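Local coordinates for protein FAD-dependent oxidoreductase (PDB 3M9V) that probably catalyses a flavin-dependent oxidation of a dTDP-linked sugar in the biosynthesis of D-kijanose, using an acyl-CoA dehydrogenase fold, at residues A[27-31]-A[86-91]; A[51-56]-A[174-178]; A[351-356]-A[376-381]. One frame throughout, in Å; residues are numbered along the deposited sequence.

Contact 1. Residues A[27-31]-A[86-91]; sequences LLDRL and VALLAV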
loop_
_atom_site.group_PDB
_atom_site.type_symbol
_atom_site.label_atom_id
_atom_site.label_comp_id
_atom_site.label_asym_id
_atom_site.label_seq_id
_atom_site.Cartn_x
_atom_site.Cartn_y
_atom_site.Cartn_z
ATOM N N LEU A 27 32.686 20.550 3.209
ATOM C CA LEU A 27 31.510 20.667 4.077
ATOM C C LEU A 27 31.206 19.400 4.875
ATOM O O LEU A 27 31.072 19.416 6.104
ATOM C CB LEU A 27 30.287 21.085 3.250
ATOM C CG LEU A 27 29.024 21.100 4.132
ATOM C CD1 LEU A 27 29.271 22.096 5.258
ATOM C CD2 LEU A 27 27.765 21.509 3.340
ATOM N N LEU A 28 31.081 18.271 4.186
ATOM C CA LEU A 28 30.813 17.018 4.891
ATOM C C LEU A 28 31.959 16.586 5.810
ATOM O O LEU A 28 31.731 16.081 6.919
ATOM C CB LEU A 28 30.490 15.931 3.858
ATOM C CG LEU A 28 29.937 14.567 4.267
ATOM C CD1 LEU A 28 28.605 14.743 4.958
ATOM C CD2 LEU A 28 29.753 13.621 3.076
ATOM N N ASP A 29 33.202 16.777 5.375
ATOM C CA ASP A 29 34.311 16.431 6.274
ATOM C C ASP A 29 34.271 17.278 7.543
ATOM O O ASP A 29 34.439 16.752 8.645
ATOM C CB ASP A 29 35.678 16.621 5.600
ATOM C CG ASP A 29 36.020 15.498 4.627
ATOM O OD1 ASP A 29 35.322 14.457 4.612
ATOM O OD2 ASP A 29 36.988 15.647 3.848
ATOM N N ARG A 30 33.993 18.570 7.413
ATOM C CA ARG A 30 34.064 19.494 8.547
ATOM C C ARG A 30 32.915 19.220 9.499
ATOM O O ARG A 30 33.058 19.347 10.710
ATOM C CB ARG A 30 33.996 20.948 8.064
ATOM C CG ARG A 30 35.292 21.417 7.418
ATOM C CD ARG A 30 35.928 22.565 8.199
ATOM N NE ARG A 30 36.005 23.786 7.399
ATOM C CZ ARG A 30 36.943 24.015 6.483
ATOM N NH1 ARG A 30 36.942 25.158 5.812
ATOM N NH2 ARG A 30 37.894 23.119 6.229
ATOM N N LEU A 31 31.764 18.853 8.950
ATOM C CA LEU A 31 30.613 18.521 9.787
ATOM C C LEU A 31 30.877 17.314 10.669
ATOM O O LEU A 31 30.298 17.224 11.753
ATOM C CB LEU A 31 29.341 18.236 8.976
ATOM C CG LEU A 31 28.545 19.469 8.532
ATOM C CD1 LEU A 31 27.517 19.040 7.495
ATOM C CD2 LEU A 31 27.904 20.293 9.660
ATOM N N VAL A 86 23.130 16.356 0.842
ATOM C CA VAL A 86 23.977 15.253 1.342
ATOM C C VAL A 86 24.472 15.597 2.740
ATOM O O VAL A 86 24.494 14.768 3.652
ATOM C CB VAL A 86 25.174 14.991 0.434
ATOM C CG1 VAL A 86 26.168 13.980 1.098
ATOM C CG2 VAL A 86 24.683 14.406 -0.908
ATOM N N ALA A 87 24.821 16.855 2.966
ATOM C CA ALA A 87 25.179 17.283 4.323
ATOM C C ALA A 87 24.030 17.255 5.337
ATOM O O ALA A 87 24.196 16.813 6.491
ATOM C CB ALA A 87 25.818 18.666 4.223
ATOM N N LEU A 88 22.840 17.714 4.932
ATOM C CA LEU A 88 21.660 17.627 5.810
ATOM C C LEU A 88 21.320 16.190 6.195
ATOM O O LEU A 88 20.887 15.893 7.308
ATOM C CB LEU A 88 20.434 18.289 5.167
ATOM C CG LEU A 88 20.646 19.788 4.902
ATOM C CD1 LEU A 88 19.425 20.440 4.233
ATOM C CD2 LEU A 88 20.889 20.476 6.238
ATOM N N LEU A 89 21.423 15.284 5.228
ATOM C CA LEU A 89 21.194 13.864 5.500
ATOM C C LEU A 89 22.146 13.383 6.613
ATOM O O LEU A 89 21.716 12.760 7.600
ATOM C CB LEU A 89 21.409 13.130 4.159
ATOM C CG LEU A 89 20.968 11.665 4.058
ATOM C CD1 LEU A 89 21.085 11.171 2.588
ATOM C CD2 LEU A 89 21.861 10.771 4.949
ATOM N N ALA A 90 23.440 13.673 6.485
ATOM C CA ALA A 90 24.383 13.237 7.539
ATOM C C ALA A 90 24.021 13.855 8.899
ATOM O O ALA A 90 24.024 13.162 9.930
ATOM C CB ALA A 90 25.860 13.607 7.150
ATOM N N VAL A 91 23.643 15.136 8.914
ATOM C CA VAL A 91 23.233 15.737 10.186
ATOM C C VAL A 91 21.952 15.099 10.738
ATOM O O VAL A 91 21.839 14.828 11.936
ATOM C CB VAL A 91 23.134 17.288 10.117
ATOM C CG1 VAL A 91 22.595 17.905 11.424
ATOM C CG2 VAL A 91 24.500 17.903 9.808
#
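Two helices of the N-terminal helical domain of an acyl-CoA dehydrogenase fold, 22-32 and 81-94, run almost parallel here, and their packing illustrates how small residues let leucines fill the space between helices. The axes of the short segments cross at -18° and come within 9.9 Å. The register is set at Leu28 and Ala87, whose CA atoms lie 5.7 Å apart.

Every contact between the two segments is apolar. Ala87 lies at the centre: its CB meets CD2 of Leu27 at 3.6 Å and CD1 of Leu31 at 3.7 Å, so leucines one helical turn apart converge on a single methyl group. Leu28 lies beside it, CD1 4.3 Å from Ala87 CA, and reaches Val86, with CD2 4.1 Å from Val86 CG1, and Ala90.

Backbone polar groups are satisfied within each helix, as in Leu31 N to Leu27 O (3.0 Å) and Val91 N to Ala87 O (3.0 Å). Beyond the contact, Leu88 and Val91 rest on helix 96-118 and Leu89 on helix 264-283, which places segment 86-91 between helix 22-32 and these two helices. At the C-terminal end Leu31 CD1 touches Val91 CG2 at 4.0 Å, while Leu28 CD1 lies 3.7 Å from Ala90 CB.

Contact 2. Residues A[51-56]-A[174-178]; sequences FPTDTF and MAPVG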
loop_
_atom_site.group_PDB
_atom_site.type_symbol
_atom_site.label_atom_id
_atom_site.label_comp_id
_atom_site.label_asym_id
_atom_site.label_seq_id
_atom_site.Cartn_x
_atom_site.Cartn_y
_atom_site.Cartn_z
ATOM N N PHE A 51 16.077 24.257 22.220
ATOM C CA PHE A 51 16.890 24.392 21.024
ATOM C C PHE A 51 18.356 24.129 21.409
ATOM O O PHE A 51 18.797 24.537 22.482
ATOM C CB PHE A 51 16.661 25.796 20.465
ATOM C CG PHE A 51 17.329 26.009 19.156
ATOM C CD1 PHE A 51 16.700 25.625 17.971
ATOM C CD2 PHE A 51 18.615 26.543 19.122
ATOM C CE1 PHE A 51 17.363 25.787 16.761
ATOM C CE2 PHE A 51 19.275 26.719 17.911
ATOM C CZ PHE A 51 18.653 26.336 16.730
ATOM N N PRO A 52 19.126 23.421 20.570
ATOM C CA PRO A 52 20.500 23.138 20.991
ATOM C C PRO A 52 21.435 24.326 20.709
ATOM O O PRO A 52 22.148 24.323 19.707
ATOM C CB PRO A 52 20.855 21.942 20.102
ATOM C CG PRO A 52 20.151 22.277 18.774
ATOM C CD PRO A 52 18.812 22.835 19.249
ATOM N N THR A 53 21.421 25.359 21.554
ATOM C CA THR A 53 22.144 26.588 21.234
ATOM C C THR A 53 23.639 26.317 21.138
ATOM O O THR A 53 24.332 26.949 20.343
ATOM C CB THR A 53 21.927 27.687 22.291
ATOM O OG1 THR A 53 22.218 27.133 23.577
ATOM C CG2 THR A 53 20.484 28.195 22.254
ATOM N N ASP A 54 24.134 25.353 21.904
ATOM C CA ASP A 54 25.574 25.061 21.879
ATOM C C ASP A 54 26.062 24.412 20.587
ATOM O O ASP A 54 27.213 24.592 20.148
ATOM C CB ASP A 54 25.986 24.117 23.028
ATOM C CG ASP A 54 25.020 22.949 23.213
ATOM O OD1 ASP A 54 25.419 21.778 23.415
ATOM O OD2 ASP A 54 23.804 23.218 23.131
ATOM N N THR A 55 25.192 23.625 19.957
ATOM C CA THR A 55 25.613 23.069 18.672
ATOM C C THR A 55 25.790 24.214 17.688
ATOM O O THR A 55 26.725 24.229 16.877
ATOM C CB THR A 55 24.487 22.154 18.140
ATOM O OG1 THR A 55 24.454 21.006 18.994
ATOM C CG2 THR A 55 24.768 21.779 16.694
ATOM N N PHE A 56 24.846 25.153 17.723
ATOM C CA PHE A 56 24.905 26.263 16.772
ATOM C C PHE A 56 26.036 27.226 17.082
ATOM O O PHE A 56 26.686 27.736 16.162
ATOM C CB PHE A 56 23.550 26.953 16.593
ATOM C CG PHE A 56 22.688 26.148 15.664
ATOM C CD1 PHE A 56 22.661 26.428 14.297
ATOM C CD2 PHE A 56 21.998 25.041 16.155
ATOM C CE1 PHE A 56 21.919 25.603 13.429
ATOM C CE2 PHE A 56 21.271 24.217 15.285
ATOM C CZ PHE A 56 21.231 24.506 13.923
ATOM N N MET A 174 14.660 27.723 13.939
ATOM C CA MET A 174 15.946 28.351 14.248
ATOM C C MET A 174 15.794 29.733 14.896
ATOM O O MET A 174 16.794 30.373 15.250
ATOM C CB MET A 174 16.865 28.439 13.011
ATOM C CG MET A 174 18.352 28.588 13.400
ATOM S SD MET A 174 19.515 28.429 12.040
ATOM C CE MET A 174 18.831 29.542 10.816
ATOM N N ALA A 175 14.558 30.209 15.032
ATOM C CA ALA A 175 14.335 31.552 15.571
ATOM C C ALA A 175 15.067 31.851 16.888
ATOM O O ALA A 175 15.517 32.962 17.147
ATOM C CB ALA A 175 12.841 31.885 15.670
ATOM N N PRO A 176 15.223 30.842 17.751
ATOM C CA PRO A 176 15.858 31.178 19.023
ATOM C C PRO A 176 17.272 31.756 18.921
ATOM O O PRO A 176 17.673 32.507 19.815
ATOM C CB PRO A 176 15.842 29.838 19.762
ATOM C CG PRO A 176 14.528 29.232 19.267
ATOM C CD PRO A 176 14.567 29.521 17.786
ATOM N N VAL A 177 18.027 31.437 17.875
ATOM C CA VAL A 177 19.376 31.992 17.769
ATOM C C VAL A 177 19.420 32.967 16.596
ATOM O O VAL A 177 20.492 33.407 16.190
ATOM C CB VAL A 177 20.484 30.890 17.665
ATOM C CG1 VAL A 177 20.507 30.011 18.922
ATOM C CG2 VAL A 177 20.262 29.953 16.477
ATOM N N GLY A 178 18.261 33.322 16.053
ATOM C CA GLY A 178 18.246 34.081 14.804
ATOM C C GLY A 178 18.669 35.515 15.107
ATOM O O GLY A 178 18.320 36.036 16.157
#
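Phe51 shows how an aromatic ring can take the largest share of a domain junction. Placed just before the N-cap residue Pro52 of helix 53-61, it brings its ring to the turn 174-178: Phe51 CE2 lies 3.7 Å from Val177 CG1, CG 4.2 Å from Pro176 CB, and CZ 4.0 Å from Met174 CG. Val177 answers from the opposite segment, its CG1 also meeting Thr53 CG2 at 3.8 Å, so that one methyl group touches both Phe51 and the first turn of the helix. Met174 extends deeper, where its SD approaches the Phe56 ring obliquely, 4.0 Å from CE1, in a Met-aromatic contact. The turn holds its own shape through Val177 N to Met174 O (3.1 Å).

Ser173, just before Met174, is an FMN-binding residue of this protein, though the flavin is absent from this model. The contact joins the N-terminal helical domain to the middle beta domain: the turn links strands 163-172 and 180-187, and Met174 and Phe56 both pack on Ala101 of helix 96-118, while Pro52 and Thr55 lean on helix 35-48.

Contact 3. Residues A[351-356]-A[376-381]; sequences APEIVS and LLRDVQ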
loop_
_atom_site.group_PDB
_atom_site.type_symbol
_atom_site.label_atom_id
_atom_site.label_comp_id
_atom_site.label_asym_id
_atom_site.label_seq_id
_atom_site.Cartn_x
_atom_site.Cartn_y
_atom_site.Cartn_z
ATOM N N ALA A 351 9.425 7.730 3.328
ATOM C CA ALA A 351 10.195 7.834 4.566
ATOM C C ALA A 351 9.392 7.384 5.797
ATOM O O ALA A 351 9.884 6.549 6.560
ATOM C CB ALA A 351 10.921 9.195 4.706
ATOM N N PRO A 352 8.153 7.870 6.002
ATOM C CA PRO A 352 7.476 7.331 7.194
ATOM C C PRO A 352 7.187 5.827 7.175
ATOM O O PRO A 352 7.211 5.183 8.232
ATOM C CB PRO A 352 6.138 8.096 7.246
ATOM C CG PRO A 352 6.406 9.357 6.551
ATOM C CD PRO A 352 7.443 9.056 5.467
ATOM N N GLU A 353 6.940 5.261 5.997
ATOM C CA GLU A 353 6.733 3.822 5.867
ATOM C C GLU A 353 7.975 3.059 6.293
ATOM O O GLU A 353 7.905 2.098 7.059
ATOM C CB GLU A 353 6.482 3.402 4.415
ATOM C CG GLU A 353 5.050 3.112 4.062
ATOM C CD GLU A 353 4.916 2.886 2.556
ATOM O OE1 GLU A 353 4.042 3.545 1.940
ATOM O OE2 GLU A 353 5.709 2.064 2.024
ATOM N N ILE A 354 9.128 3.448 5.764
ATOM C CA ILE A 354 10.349 2.806 6.244
ATOM C C ILE A 354 10.495 2.864 7.779
ATOM O O ILE A 354 10.809 1.865 8.454
ATOM C CB ILE A 354 11.540 3.486 5.548
ATOM C CG1 ILE A 354 11.511 3.145 4.051
ATOM C CG2 ILE A 354 12.853 3.116 6.239
ATOM C CD1 ILE A 354 12.451 4.038 3.253
ATOM N N VAL A 355 10.294 4.049 8.353
ATOM C CA VAL A 355 10.562 4.198 9.781
ATOM C C VAL A 355 9.586 3.260 10.490
ATOM O O VAL A 355 9.979 2.485 11.372
ATOM C CB VAL A 355 10.376 5.656 10.283
ATOM C CG1 VAL A 355 10.397 5.700 11.795
ATOM C CG2 VAL A 355 11.478 6.586 9.728
ATOM N N SER A 356 8.314 3.331 10.098
ATOM C CA SER A 356 7.334 2.456 10.729
ATOM C C SER A 356 7.717 0.975 10.648
ATOM O O SER A 356 7.678 0.254 11.654
ATOM C CB SER A 356 5.920 2.753 10.211
ATOM O OG SER A 356 5.001 1.827 10.754
ATOM N N LEU A 376 12.254 9.043 15.953
ATOM C CA LEU A 376 12.319 9.083 14.488
ATOM C C LEU A 376 10.903 8.954 13.925
ATOM O O LEU A 376 10.565 9.645 12.953
ATOM C CB LEU A 376 13.144 7.909 13.986
ATOM C CG LEU A 376 14.614 7.986 14.439
ATOM C CD1 LEU A 376 15.485 7.053 13.605
ATOM C CD2 LEU A 376 15.152 9.412 14.304
ATOM N N LEU A 377 10.065 8.145 14.573
ATOM C CA LEU A 377 8.689 8.081 14.094
ATOM C C LEU A 377 7.948 9.431 14.181
ATOM O O LEU A 377 7.121 9.782 13.321
ATOM C CB LEU A 377 7.907 7.004 14.851
ATOM C CG LEU A 377 6.436 6.866 14.411
ATOM C CD1 LEU A 377 6.336 6.128 13.063
ATOM C CD2 LEU A 377 5.610 6.060 15.417
ATOM N N ARG A 378 8.181 10.153 15.273
ATOM C CA ARG A 378 7.646 11.509 15.352
ATOM C C ARG A 378 8.309 12.490 14.394
ATOM O O ARG A 378 7.596 13.295 13.770
ATOM C CB ARG A 378 7.745 12.019 16.792
ATOM C CG ARG A 378 6.950 11.094 17.720
ATOM C CD ARG A 378 6.914 11.618 19.183
ATOM N NE ARG A 378 8.119 11.243 19.914
ATOM C CZ ARG A 378 9.130 12.080 20.167
ATOM N NH1 ARG A 378 10.192 11.696 20.853
ATOM N NH2 ARG A 378 9.101 13.352 19.792
ATOM N N ASP A 379 9.641 12.501 14.338
ATOM C CA ASP A 379 10.268 13.526 13.493
ATOM C C ASP A 379 9.962 13.293 12.014
ATOM O O ASP A 379 9.892 14.239 11.219
ATOM C CB ASP A 379 11.796 13.539 13.609
ATOM C CG ASP A 379 12.243 13.993 14.973
ATOM O OD1 ASP A 379 11.422 14.552 15.714
ATOM O OD2 ASP A 379 13.412 13.754 15.296
ATOM N N VAL A 380 9.828 12.029 11.625
ATOM C CA VAL A 380 9.733 11.752 10.183
ATOM C C VAL A 380 8.420 12.280 9.589
ATOM O O VAL A 380 8.335 12.415 8.362
ATOM C CB VAL A 380 9.931 10.263 9.779
ATOM C CG1 VAL A 380 8.662 9.486 10.052
ATOM C CG2 VAL A 380 10.291 10.119 8.279
ATOM N N GLN A 381 7.435 12.601 10.430
ATOM C CA GLN A 381 6.129 13.064 9.956
ATOM C C GLN A 381 6.147 14.536 9.531
ATOM O O GLN A 381 5.248 14.959 8.808
ATOM C CB GLN A 381 5.021 12.841 11.000
ATOM C CG GLN A 381 4.987 11.446 11.682
ATOM C CD GLN A 381 4.643 10.319 10.719
ATOM O OE1 GLN A 381 4.021 10.534 9.672
ATOM N NE2 GLN A 381 5.111 9.117 11.036
HETATM O O HOH W 1 4.732 6.357 9.784
#
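Helix 372-379 and the residues that follow it pack on the long helix 329-362 mainly through Val355 and Val380. Leu376 opens the contact, its CB 4.2 Å from Val355 CG1, and also packs on helix 264-283. Leu377 follows: its N lies 3.7 Å and its CB 4.2 Å from the same Val355 CG1, so this methyl group sits against the backbone at the 376-377 junction. Leu377 also packs on Leu217 of the second subunit. Arg378 and Asp379 turn to other partners, Arg378 forming a salt bridge with Asp46.

Val380 is the hub. Its CG2 meets Ala351 CB at 3.7 Å, its CG1 meets Pro352 CB at 4.0 Å, and its CB lies 4.0 Å from Val355 CG2. Gln381 ends the walk with a polar link: NE2 donates to Leu377 O at 3.1 Å and to a water at 3.1 Å, which in turn makes a weak bond to Pro352 O at 3.2 Å. Gln381 OE1 is hydrogen-bonded by Arg384 of the same chain.

The arrangement belongs to the C-terminal helical bundle of the acyl-CoA dehydrogenase fold, here at a subunit interface and, through Gln381, close to the FMN-binding residue Phe385, although no flavin is bound in this model.

Followed from the N terminus, the chain enters contact 1 on helix 22-32 and soon opens contact 2 at residues 51-56. Helix 81-94 then closes contact 1 across an excursion of 54 residues, just over half of it helical and none of it strand, whereas contact 2 closes only after the chain has entered the beta domain, at 174-178. The two therefore cross. Contact 3 comes later, in series, and closes a short excursion of 19 residues within the C-terminal helices. No pair touches: the centres are 18 to 24 Å apart. The principle is one of division: contacts 1 and 3 pack helices within the N-terminal and C-terminal domains, and contact 2 ties the N-terminal helices to the beta domain.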